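Local coordinates for protein paenibacillus xanthan lyase (Paenibacillus, PDB 6F2P) that catalyses the eliminative removal of terminal mannosyl residues from the side chains of the polysaccharide xanthan, at residues M48-N53 with K98-S103; T68-T73 with D106-N111. All blocks are in the same frame, centred on the assembly; numbering follows the deposited sequence.

Contact 1: M48-N53 with K98-S103; sequences MLKDPN and KADIIS. With MPD ((4S)-2-methyl-2,4-pentanediol), chain B.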
loop_
_atom_site.group_PDB
_atom_site.type_symbol
_atom_site.label_atom_id
_atom_site.label_comp_id
_atom_site.label_asym_id
_atom_site.label_seq_id
_atom_site.Cartn_x
_atom_site.Cartn_y
_atom_site.Cartn_z
ATOM N N MET A 48 15.314 -1.245 50.786
ATOM C CA MET A 48 15.537 0.192 50.789
ATOM C C MET A 48 16.651 0.619 51.753
ATOM O O MET A 48 16.766 0.111 52.867
ATOM C CB MET A 48 14.240 0.945 51.108
ATOM C CG MET A 48 14.367 2.460 50.966
ATOM S SD MET A 48 12.844 3.363 51.294
ATOM C CE MET A 48 13.333 5.022 50.842
ATOM N N LEU A 49 17.476 1.557 51.305
ATOM C CA LEU A 49 18.414 2.234 52.180
ATOM C C LEU A 49 17.693 3.360 52.922
ATOM O O LEU A 49 17.155 4.276 52.300
ATOM C CB LEU A 49 19.596 2.746 51.359
ATOM C CG LEU A 49 20.289 1.517 50.763
ATOM C CD1 LEU A 49 21.153 1.854 49.592
ATOM C CD2 LEU A 49 21.117 0.837 51.843
ATOM N N LYS A 50 17.675 3.281 54.252
ATOM C CA LYS A 50 16.787 4.124 55.047
ATOM C C LYS A 50 17.439 5.201 55.909
ATOM O O LYS A 50 16.736 6.015 56.499
ATOM C CB LYS A 50 15.892 3.255 55.927
ATOM C CG LYS A 50 15.123 2.212 55.149
ATOM C CD LYS A 50 14.149 1.478 56.044
ATOM C CE LYS A 50 13.579 0.265 55.321
ATOM N NZ LYS A 50 14.655 -0.533 54.671
ATOM N N ASP A 51 18.762 5.232 55.979
ATOM C CA ASP A 51 19.418 6.069 56.984
ATOM C C ASP A 51 19.902 7.433 56.472
ATOM O O ASP A 51 20.223 7.573 55.297
ATOM C CB ASP A 51 20.532 5.264 57.648
ATOM C CG ASP A 51 20.048 3.909 58.109
ATOM O OD1 ASP A 51 18.972 3.853 58.756
ATOM O OD2 ASP A 51 20.719 2.906 57.790
ATOM N N PRO A 52 19.927 8.447 57.359
ATOM C CA PRO A 52 20.217 9.841 56.993
ATOM C C PRO A 52 21.462 10.011 56.130
ATOM O O PRO A 52 21.485 10.844 55.221
ATOM C CB PRO A 52 20.412 10.532 58.355
ATOM C CG PRO A 52 20.462 9.432 59.366
ATOM C CD PRO A 52 19.631 8.334 58.793
ATOM N N ASN A 53 22.475 9.205 56.410
ATOM C CA ASN A 53 23.746 9.285 55.708
ATOM C C ASN A 53 23.737 8.715 54.281
ATOM O O ASN A 53 24.703 8.893 53.539
ATOM C CB ASN A 53 24.801 8.542 56.524
ATOM C CG ASN A 53 24.460 7.061 56.709
ATOM O OD1 ASN A 53 23.353 6.707 57.132
ATOM N ND2 ASN A 53 25.408 6.191 56.369
ATOM N N LYS A 98 4.541 4.724 55.123
ATOM C CA LYS A 98 4.292 6.129 54.801
ATOM C C LYS A 98 5.529 6.989 55.056
ATOM O O LYS A 98 5.981 7.725 54.175
ATOM C CB LYS A 98 3.102 6.661 55.611
ATOM C CG LYS A 98 2.880 8.174 55.513
ATOM C CD LYS A 98 1.633 8.607 56.291
ATOM C CE LYS A 98 1.967 9.602 57.407
ATOM N NZ LYS A 98 1.806 11.031 56.989
ATOM N N ALA A 99 6.086 6.870 56.258
ATOM C CA ALA A 99 7.241 7.672 56.645
ATOM C C ALA A 99 8.432 7.410 55.737
ATOM O O ALA A 99 9.145 8.338 55.361
ATOM C CB ALA A 99 7.608 7.417 58.102
ATOM N N ASP A 100 8.645 6.146 55.384
ATOM C CA ASP A 100 9.785 5.788 54.549
ATOM C C ASP A 100 9.614 6.283 53.116
ATOM O O ASP A 100 10.577 6.735 52.484
ATOM C CB ASP A 100 10.050 4.284 54.598
ATOM C CG ASP A 100 10.826 3.875 55.844
ATOM O OD1 ASP A 100 11.547 4.736 56.392
ATOM O OD2 ASP A 100 10.713 2.704 56.272
ATOM N N ILE A 101 8.381 6.218 52.622
ATOM C CA ILE A 101 8.069 6.765 51.318
ATOM C C ILE A 101 8.370 8.255 51.286
ATOM O O ILE A 101 9.094 8.735 50.408
ATOM C CB ILE A 101 6.607 6.542 50.953
ATOM C CG1 ILE A 101 6.340 5.051 50.783
ATOM C CG2 ILE A 101 6.279 7.260 49.669
ATOM C CD1 ILE A 101 4.892 4.717 50.669
ATOM N N ILE A 102 7.843 8.982 52.263
ATOM C CA ILE A 102 7.944 10.438 52.252
ATOM C C ILE A 102 9.375 10.926 52.441
ATOM O O ILE A 102 9.810 11.884 51.782
ATOM C CB ILE A 102 7.016 11.074 53.290
ATOM C CG1 ILE A 102 5.564 10.708 52.967
ATOM C CG2 ILE A 102 7.222 12.581 53.328
ATOM C CD1 ILE A 102 4.537 11.504 53.722
ATOM N N SER A 103 10.107 10.255 53.329
ATOM C CA SER A 103 11.513 10.571 53.555
ATOM C C SER A 103 12.297 10.340 52.267
ATOM O O SER A 103 13.173 11.134 51.907
ATOM C CB SER A 103 12.077 9.709 54.675
ATOM O OG SER A 103 13.494 9.797 54.716
HETATM C C1 MPD B . 13.278 5.099 61.007
HETATM C C2 MPD B . 13.999 4.847 59.695
HETATM O O2 MPD B . 13.616 3.584 59.194
HETATM C CM MPD B . 15.503 4.874 59.929
HETATM C C3 MPD B . 13.566 5.881 58.672
HETATM C C4 MPD B . 14.481 7.075 58.498
HETATM O O4 MPD B . 14.366 7.526 57.164
HETATM C C5 MPD B . 14.094 8.195 59.441
#
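M48 and K50 bring the loop after helix 28-46 against D100 of helix 95-111, a loop-on-helix contact in the N-terminal alpha-helical domain of this family 8 polysaccharide lyase. M48 is the enclosed side. Its CG stands anti to the backbone N (chi1 -173°) and the rest of the chain runs straight on, carrying CE to 3.6 Å from D100 O; M80 of helix 68-85 and W58 help to bury it. The looser part is polar. K50 crosses the D100 carboxylate with its methylene groups, CD lying 3.7 Å from D100 OD2, while the chain bends at its last torsion (chi4 48°) and turns the ammonium aside. K50 NZ therefore stays 5.3 Å from D100 OD2, too far for a salt bridge, and binds M48 O at 2.9 Å together with W45 O. W45 also serves the carboxylate, donating NE1 to D100 OD2. Farther out, a methylpentanediol probably from the crystallisation liquor lies between loop and helix, its C3 beside D100 OD1. Its O4 donates to K50 O at 2.9 Å and receives a weak 3.5 Å bond from S103 OG.

Contact 2: T68-T73 with D106-N111; sequences TSITTT and DWMNAN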
loop_
_atom_site.group_PDB
_atom_site.type_symbol
_atom_site.label_atom_id
_atom_site.label_comp_id
_atom_site.label_asym_id
_atom_site.label_seq_id
_atom_site.Cartn_x
_atom_site.Cartn_y
_atom_site.Cartn_z
ATOM N N THR A 68 19.267 6.642 34.747
ATOM C CA THR A 68 18.234 5.614 34.891
ATOM C C THR A 68 17.851 5.447 36.358
ATOM O O THR A 68 16.709 5.150 36.685
ATOM C CB THR A 68 18.714 4.263 34.345
ATOM O OG1 THR A 68 19.135 4.422 32.985
ATOM C CG2 THR A 68 17.620 3.219 34.431
ATOM N N SER A 69 18.819 5.656 37.242
ATOM C CA SER A 69 18.578 5.531 38.669
ATOM C C SER A 69 17.462 6.455 39.163
ATOM O O SER A 69 16.751 6.123 40.116
ATOM C CB SER A 69 19.865 5.767 39.442
ATOM O OG SER A 69 20.789 4.720 39.188
ATOM N N ILE A 70 17.294 7.596 38.505
ATOM C CA ILE A 70 16.179 8.492 38.810
ATOM C C ILE A 70 14.834 7.772 38.648
ATOM O O ILE A 70 14.021 7.727 39.573
ATOM C CB ILE A 70 16.204 9.754 37.916
ATOM C CG1 ILE A 70 17.535 10.495 38.076
ATOM C CG2 ILE A 70 15.032 10.672 38.239
ATOM C CD1 ILE A 70 17.749 11.055 39.459
ATOM N N THR A 71 14.613 7.199 37.471
ATOM C CA THR A 71 13.367 6.516 37.166
ATOM C C THR A 71 13.175 5.305 38.065
ATOM O O THR A 71 12.079 5.074 38.600
ATOM C CB THR A 71 13.343 6.050 35.687
ATOM O OG1 THR A 71 13.380 7.190 34.821
ATOM C CG2 THR A 71 12.097 5.222 35.381
ATOM N N THR A 72 14.250 4.534 38.223
ATOM C CA THR A 72 14.207 3.292 38.992
ATOM C C THR A 72 13.810 3.568 40.432
ATOM O O THR A 72 12.947 2.882 40.994
ATOM C CB THR A 72 15.561 2.574 38.977
ATOM O OG1 THR A 72 16.036 2.506 37.632
ATOM C CG2 THR A 72 15.425 1.168 39.515
ATOM N N THR A 73 14.434 4.586 41.016
ATOM C CA THR A 73 14.152 4.962 42.390
ATOM C C THR A 73 12.680 5.317 42.544
ATOM O O THR A 73 12.003 4.798 43.443
ATOM C CB THR A 73 15.024 6.153 42.841
ATOM O OG1 THR A 73 16.412 5.799 42.757
ATOM C CG2 THR A 73 14.685 6.551 44.260
ATOM N N ASP A 106 11.635 13.300 50.005
ATOM C CA ASP A 106 12.325 14.494 50.454
ATOM C C ASP A 106 13.820 14.370 50.271
ATOM O O ASP A 106 14.511 15.357 50.008
ATOM C CB ASP A 106 11.955 14.798 51.892
ATOM C CG ASP A 106 10.571 15.399 51.999
ATOM O OD1 ASP A 106 10.217 16.194 51.094
ATOM O OD2 ASP A 106 9.840 15.076 52.964
ATOM N N TRP A 107 14.316 13.146 50.375
ATOM C CA TRP A 107 15.723 12.902 50.117
ATOM C C TRP A 107 16.027 13.179 48.648
ATOM O O TRP A 107 16.999 13.873 48.326
ATOM C CB TRP A 107 16.133 11.475 50.497
ATOM C CG TRP A 107 17.617 11.309 50.442
ATOM C CD1 TRP A 107 18.501 11.530 51.457
ATOM C CD2 TRP A 107 18.399 10.941 49.299
ATOM N NE1 TRP A 107 19.785 11.311 51.021
ATOM C CE2 TRP A 107 19.750 10.947 49.700
ATOM C CE3 TRP A 107 18.089 10.607 47.974
ATOM C CZ2 TRP A 107 20.790 10.624 48.826
ATOM C CZ3 TRP A 107 19.127 10.283 47.107
ATOM C CH2 TRP A 107 20.460 10.292 47.541
ATOM N N MET A 108 15.191 12.638 47.761
ATOM C CA MET A 108 15.370 12.864 46.333
ATOM C C MET A 108 15.342 14.361 46.066
ATOM O O MET A 108 16.135 14.871 45.275
ATOM C CB MET A 108 14.291 12.161 45.505
ATOM C CG MET A 108 14.422 10.652 45.429
ATOM S SD MET A 108 15.969 10.060 44.704
ATOM C CE MET A 108 15.726 10.417 42.968
ATOM N N ASN A 109 14.444 15.069 46.745
ATOM C CA ASN A 109 14.339 16.507 46.533
ATOM C C ASN A 109 15.557 17.269 47.024
ATOM O O ASN A 109 15.810 18.393 46.585
ATOM C CB ASN A 109 13.085 17.085 47.174
ATOM C CG ASN A 109 12.827 18.502 46.726
ATOM O OD1 ASN A 109 12.267 18.733 45.646
ATOM N ND2 ASN A 109 13.262 19.468 47.533
ATOM N N ALA A 110 16.307 16.658 47.937
ATOM C CA ALA A 110 17.458 17.327 48.525
ATOM C C ALA A 110 18.743 16.982 47.802
ATOM O O ALA A 110 19.730 17.702 47.919
ATOM C CB ALA A 110 17.584 16.982 50.000
ATOM N N ASN A 111 18.733 15.889 47.048
ATOM C CA ASN A 111 19.988 15.308 46.587
ATOM C C ASN A 111 20.096 15.043 45.091
ATOM O O ASN A 111 21.169 15.199 44.500
ATOM C CB ASN A 111 20.265 14.023 47.368
ATOM C CG ASN A 111 20.511 14.289 48.842
ATOM O OD1 ASN A 111 19.681 13.970 49.690
ATOM N ND2 ASN A 111 21.654 14.886 49.149
#
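M108 reaches from helix 95-111 to helix 68-85 and meets T73 and I70 there, a buried helix-to-helix contact in the alpha-helical domain. Its chain is folded twice, at chi2 (-60°) and again at chi3 (-74°), so that the sulfur and the terminal methyl approach different partners. M108 SD points at the methyl of T73, 3.8 Å from CG2, the two side chains coming together tip to tip; the same sulfur sits in plane at the edge of the W107 ring. M108 CE lies 4.1 Å from I70 CD1, an apolar touch in which the two chains cross at a slant. At T73 the first torsion (-61°) sorts the two branches: CG2 lies opposite the backbone N and faces the sulfur, while OG1 swings back to donate to S69 O at 2.7 Å. That carbonyl also accepts T73 N, one donor on each face of its plane, and the hydroxyl bond fixes the rotation that presents the methyl. A serine here would probably leave M108 SD without the methyl it meets, its packing against helix 68-85 thinned. A61 and F63, in the loop leading into helix 68-85, also pack on T73. On helix 123-141, W126 touches I70, and T71 OG1 is hydrogen-bonded to H125 ND1; D106, on the same helix as M108, hydrogen-bonds Y153 and Q149 of helix 147-160.

How the contacts relate
Both contacts use helix 95-111, at segments separated by only two residues, and their centres lie about 12 Å apart in the same helical domain. Contact 2 is the interior one: all of its touching residues are buried, and it joins two helices through sulfur and methyl groups alone. Contact 1 lies nearer the surface, joining a loop to the helix; only one touching residue is buried, and its chemistry is mixed, with a lysine and an aspartate both bonded to W45 rather than to each other, and a probable crystallisation additive farther out. Helix 68-85 links them, supplying one side of contact 2 and, through M80, backing M48 and I101 of contact 1. Each relies on a methionine for its inner packing.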